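Local structure of indole-3-pyruvate decarboxylase (Azospirillum brasilense, 2NXW) at residues R260-G272 and P349-H361. The protein catalyses the thiamine diphosphate- and magnesium-dependent decarboxylation of indole-3-pyruvate to indole-3-acetaldehyde and carbon dioxide, a step in auxin biosynthesis. Numbering follows the deposited sequence.
Sequences RGLLADAPTPPLG and PPSDRTTRGKEPH
The guanidinium groups of R353 and R356 meet the 260-272 loop in different ways, one by a face and the other by its edge. Over one face of R353 lies the methyl of T268, with CG2 3.3 Å above the plane and offset toward the rim, at 3.4 Å from NH2 of R353. R356 instead turns its edge to the backbone: NH1 donates to O of A264 at 2.9 Å, an almost straight bond (177°), and to O of A266, also at 2.9 Å. The two bonds from NH1, both close to the guanidinium plane, are likely to hold the group's rotation. A bend at chi3 (67°) turns the R356 chain back to these carbonyls, while CG packs 3.6 Å from CD of P269. Water 1 accepts from NH2 of R356 and donates to D265 OD1 and A264 O, linking the two opposite charges without direct contact. Between the arginines, T355 N donates to O of P267 at 2.8 Å, and water 2 joins T355 OG1 to P269 O. The polar end of R353 reaches on to helix 239-249, where NH2 bonds A246 O; with an alanine in place of R353, that carbonyl would probably lose this donor and the T268 methyl its flat cover. This surface contact joins the loop that follows helix 337-346 to the loop after strand 253-255 in the central domain, away from the cofactor. All three direct hydrogen bonds end on main-chain oxygens, and D265 and R356 meet through water, which suggests that recognition rests mainly on the backbone.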
# COMPACT_ATOMS: atom_id res chain seq x y z
N ARG A 260 34.00 -2.96 11.39
CA ARG A 260 35.37 -2.44 11.37
C ARG A 260 35.99 -2.38 12.76
O ARG A 260 35.42 -1.81 13.69
CB ARG A 260 35.37 -1.04 10.72
CG ARG A 260 36.73 -0.43 10.42
CD ARG A 260 36.55 0.72 9.42
NE ARG A 260 37.74 1.54 9.21
CZ ARG A 260 38.21 2.41 10.10
NH1 ARG A 260 37.60 2.58 11.26
NH2 ARG A 260 39.28 3.15 9.81
N GLY A 261 37.17 -2.98 12.91
CA GLY A 261 37.83 -2.98 14.20
C GLY A 261 37.69 -4.28 14.97
O GLY A 261 38.50 -4.58 15.85
N LEU A 262 36.66 -5.05 14.65
CA LEU A 262 36.44 -6.33 15.34
C LEU A 262 37.57 -7.31 15.01
O LEU A 262 38.09 -7.33 13.90
CB LEU A 262 35.09 -6.92 14.91
CG LEU A 262 33.83 -6.21 15.41
CD1 LEU A 262 32.60 -6.85 14.76
CD2 LEU A 262 33.75 -6.29 16.93
N LEU A 263 37.93 -8.13 15.99
CA LEU A 263 38.98 -9.14 15.84
C LEU A 263 40.37 -8.59 15.51
O LEU A 263 41.24 -9.33 15.05
CB LEU A 263 38.59 -10.18 14.78
CG LEU A 263 37.74 -11.36 15.28
CD1 LEU A 263 36.39 -10.88 15.80
CD2 LEU A 263 37.56 -12.36 14.14
N ALA A 264 40.58 -7.30 15.75
CA ALA A 264 41.88 -6.69 15.45
C ALA A 264 43.03 -7.37 16.18
O ALA A 264 44.12 -7.50 15.63
CB ALA A 264 41.85 -5.21 15.81
N ASP A 265 42.79 -7.81 17.42
CA ASP A 265 43.83 -8.45 18.21
C ASP A 265 43.76 -9.97 18.19
O ASP A 265 44.50 -10.64 18.90
CB ASP A 265 43.76 -7.98 19.67
CG ASP A 265 43.89 -6.47 19.80
OD1 ASP A 265 44.68 -5.87 19.04
OD2 ASP A 265 43.21 -5.89 20.67
N ALA A 266 42.88 -10.51 17.35
CA ALA A 266 42.70 -11.96 17.25
C ALA A 266 43.81 -12.70 16.50
O ALA A 266 44.57 -12.11 15.74
CB ALA A 266 41.36 -12.26 16.58
N PRO A 267 43.90 -14.03 16.70
CA PRO A 267 44.91 -14.85 16.03
C PRO A 267 44.70 -14.84 14.52
O PRO A 267 45.65 -15.00 13.75
CB PRO A 267 44.69 -16.24 16.64
CG PRO A 267 44.16 -15.93 18.00
CD PRO A 267 43.20 -14.80 17.74
N THR A 268 43.45 -14.68 14.09
CA THR A 268 43.13 -14.60 12.66
C THR A 268 42.31 -13.32 12.47
O THR A 268 41.08 -13.36 12.38
CB THR A 268 42.35 -15.85 12.16
OG1 THR A 268 41.08 -15.94 12.82
CG2 THR A 268 43.15 -17.12 12.42
N PRO A 269 42.99 -12.17 12.42
CA PRO A 269 42.36 -10.86 12.25
C PRO A 269 41.85 -10.62 10.83
O PRO A 269 42.24 -11.32 9.90
CB PRO A 269 43.47 -9.89 12.65
CG PRO A 269 44.69 -10.58 12.11
CD PRO A 269 44.46 -12.03 12.49
N PRO A 270 40.96 -9.64 10.66
CA PRO A 270 40.43 -9.34 9.33
C PRO A 270 41.54 -8.91 8.36
O PRO A 270 42.47 -8.21 8.76
CB PRO A 270 39.44 -8.22 9.60
CG PRO A 270 38.97 -8.50 10.99
CD PRO A 270 40.27 -8.85 11.69
N LEU A 271 41.43 -9.34 7.11
CA LEU A 271 42.39 -8.97 6.07
C LEU A 271 42.16 -7.51 5.72
O LEU A 271 43.04 -6.83 5.20
CB LEU A 271 42.17 -9.83 4.82
CG LEU A 271 42.44 -11.32 4.97
CD1 LEU A 271 41.80 -12.07 3.81
CD2 LEU A 271 43.94 -11.57 5.03
N GLY A 272 40.95 -7.04 6.02
CA GLY A 272 40.58 -5.66 5.74
C GLY A 272 39.08 -5.49 5.90
O GLY A 272 38.38 -6.40 6.34
N PRO A 349 37.17 -28.40 16.09
CA PRO A 349 38.19 -28.63 17.11
C PRO A 349 39.04 -27.37 17.31
O PRO A 349 39.08 -26.48 16.45
CB PRO A 349 39.00 -29.78 16.53
CG PRO A 349 38.94 -29.52 15.06
CD PRO A 349 37.49 -29.13 14.84
N PRO A 350 39.71 -27.27 18.46
CA PRO A 350 40.56 -26.11 18.75
C PRO A 350 41.66 -26.04 17.69
O PRO A 350 41.98 -27.05 17.05
CB PRO A 350 41.14 -26.45 20.13
CG PRO A 350 40.09 -27.33 20.74
CD PRO A 350 39.69 -28.21 19.59
N SER A 351 42.23 -24.86 17.49
CA SER A 351 43.30 -24.69 16.52
C SER A 351 44.22 -23.57 16.99
O SER A 351 43.77 -22.67 17.71
CB SER A 351 42.72 -24.33 15.15
OG SER A 351 43.74 -24.13 14.19
N ASP A 352 45.49 -23.64 16.62
CA ASP A 352 46.45 -22.60 17.00
C ASP A 352 46.77 -21.76 15.77
O ASP A 352 47.71 -20.96 15.77
CB ASP A 352 47.72 -23.21 17.61
CG ASP A 352 48.41 -24.22 16.70
OD1 ASP A 352 47.88 -24.52 15.61
OD2 ASP A 352 49.50 -24.70 17.08
N ARG A 353 45.97 -21.95 14.73
CA ARG A 353 46.11 -21.24 13.46
C ARG A 353 46.24 -19.74 13.70
O ARG A 353 45.47 -19.15 14.46
CB ARG A 353 44.87 -21.51 12.60
CG ARG A 353 45.02 -21.13 11.14
CD ARG A 353 43.82 -21.61 10.34
NE ARG A 353 42.64 -20.80 10.62
CZ ARG A 353 42.37 -19.65 10.02
NH1 ARG A 353 43.21 -19.19 9.09
NH2 ARG A 353 41.28 -18.96 10.33
N THR A 354 47.23 -19.12 13.06
CA THR A 354 47.46 -17.69 13.21
C THR A 354 47.78 -17.07 11.85
O THR A 354 48.63 -17.56 11.11
CB THR A 354 48.63 -17.42 14.19
OG1 THR A 354 48.37 -18.08 15.44
CG2 THR A 354 48.78 -15.92 14.43
N THR A 355 47.07 -16.00 11.52
CA THR A 355 47.29 -15.33 10.24
C THR A 355 47.65 -13.86 10.40
O THR A 355 47.48 -13.07 9.48
CB THR A 355 46.06 -15.44 9.34
OG1 THR A 355 44.91 -14.91 10.01
CG2 THR A 355 45.80 -16.90 8.98
N ARG A 356 48.14 -13.51 11.58
CA ARG A 356 48.55 -12.14 11.84
C ARG A 356 49.79 -11.80 11.01
O ARG A 356 50.54 -12.69 10.60
CB ARG A 356 48.85 -11.95 13.33
CG ARG A 356 47.62 -12.11 14.23
CD ARG A 356 47.93 -11.75 15.67
NE ARG A 356 48.23 -10.33 15.84
CZ ARG A 356 47.33 -9.36 15.84
NH1 ARG A 356 46.04 -9.65 15.69
NH2 ARG A 356 47.71 -8.10 15.99
N GLY A 357 49.97 -10.51 10.75
CA GLY A 357 51.10 -10.04 9.97
C GLY A 357 51.15 -8.52 10.07
O GLY A 357 50.32 -7.92 10.75
N LYS A 358 52.11 -7.89 9.40
CA LYS A 358 52.21 -6.44 9.45
C LYS A 358 50.94 -5.82 8.88
O LYS A 358 50.34 -6.35 7.94
CB LYS A 358 53.46 -5.96 8.71
CG LYS A 358 54.72 -6.03 9.57
CD LYS A 358 55.99 -5.70 8.80
CE LYS A 358 56.34 -6.79 7.81
NZ LYS A 358 57.58 -6.48 7.06
N GLU A 359 50.53 -4.70 9.47
CA GLU A 359 49.33 -3.97 9.08
C GLU A 359 48.91 -4.13 7.63
O GLU A 359 49.71 -3.91 6.71
CB GLU A 359 49.50 -2.47 9.39
N PRO A 360 47.65 -4.52 7.39
CA PRO A 360 47.14 -4.71 6.04
C PRO A 360 46.89 -3.35 5.38
O PRO A 360 47.41 -3.07 4.29
CB PRO A 360 45.84 -5.48 6.27
CG PRO A 360 45.36 -4.91 7.57
CD PRO A 360 46.63 -4.88 8.40
N HIS A 361 46.10 -2.51 6.04
CA HIS A 361 45.78 -1.19 5.52
C HIS A 361 46.85 -0.18 5.92
O HIS A 361 47.06 0.09 7.10
CB HIS A 361 44.41 -0.72 6.02
CG HIS A 361 43.98 0.59 5.43
ND1 HIS A 361 44.50 1.80 5.85
CD2 HIS A 361 43.12 0.88 4.43
CE1 HIS A 361 43.97 2.77 5.13
NE2 HIS A 361 43.13 2.24 4.26
O HOH W 1 46.35 -5.58 16.89
O HOH W 2 43.96 -12.85 8.64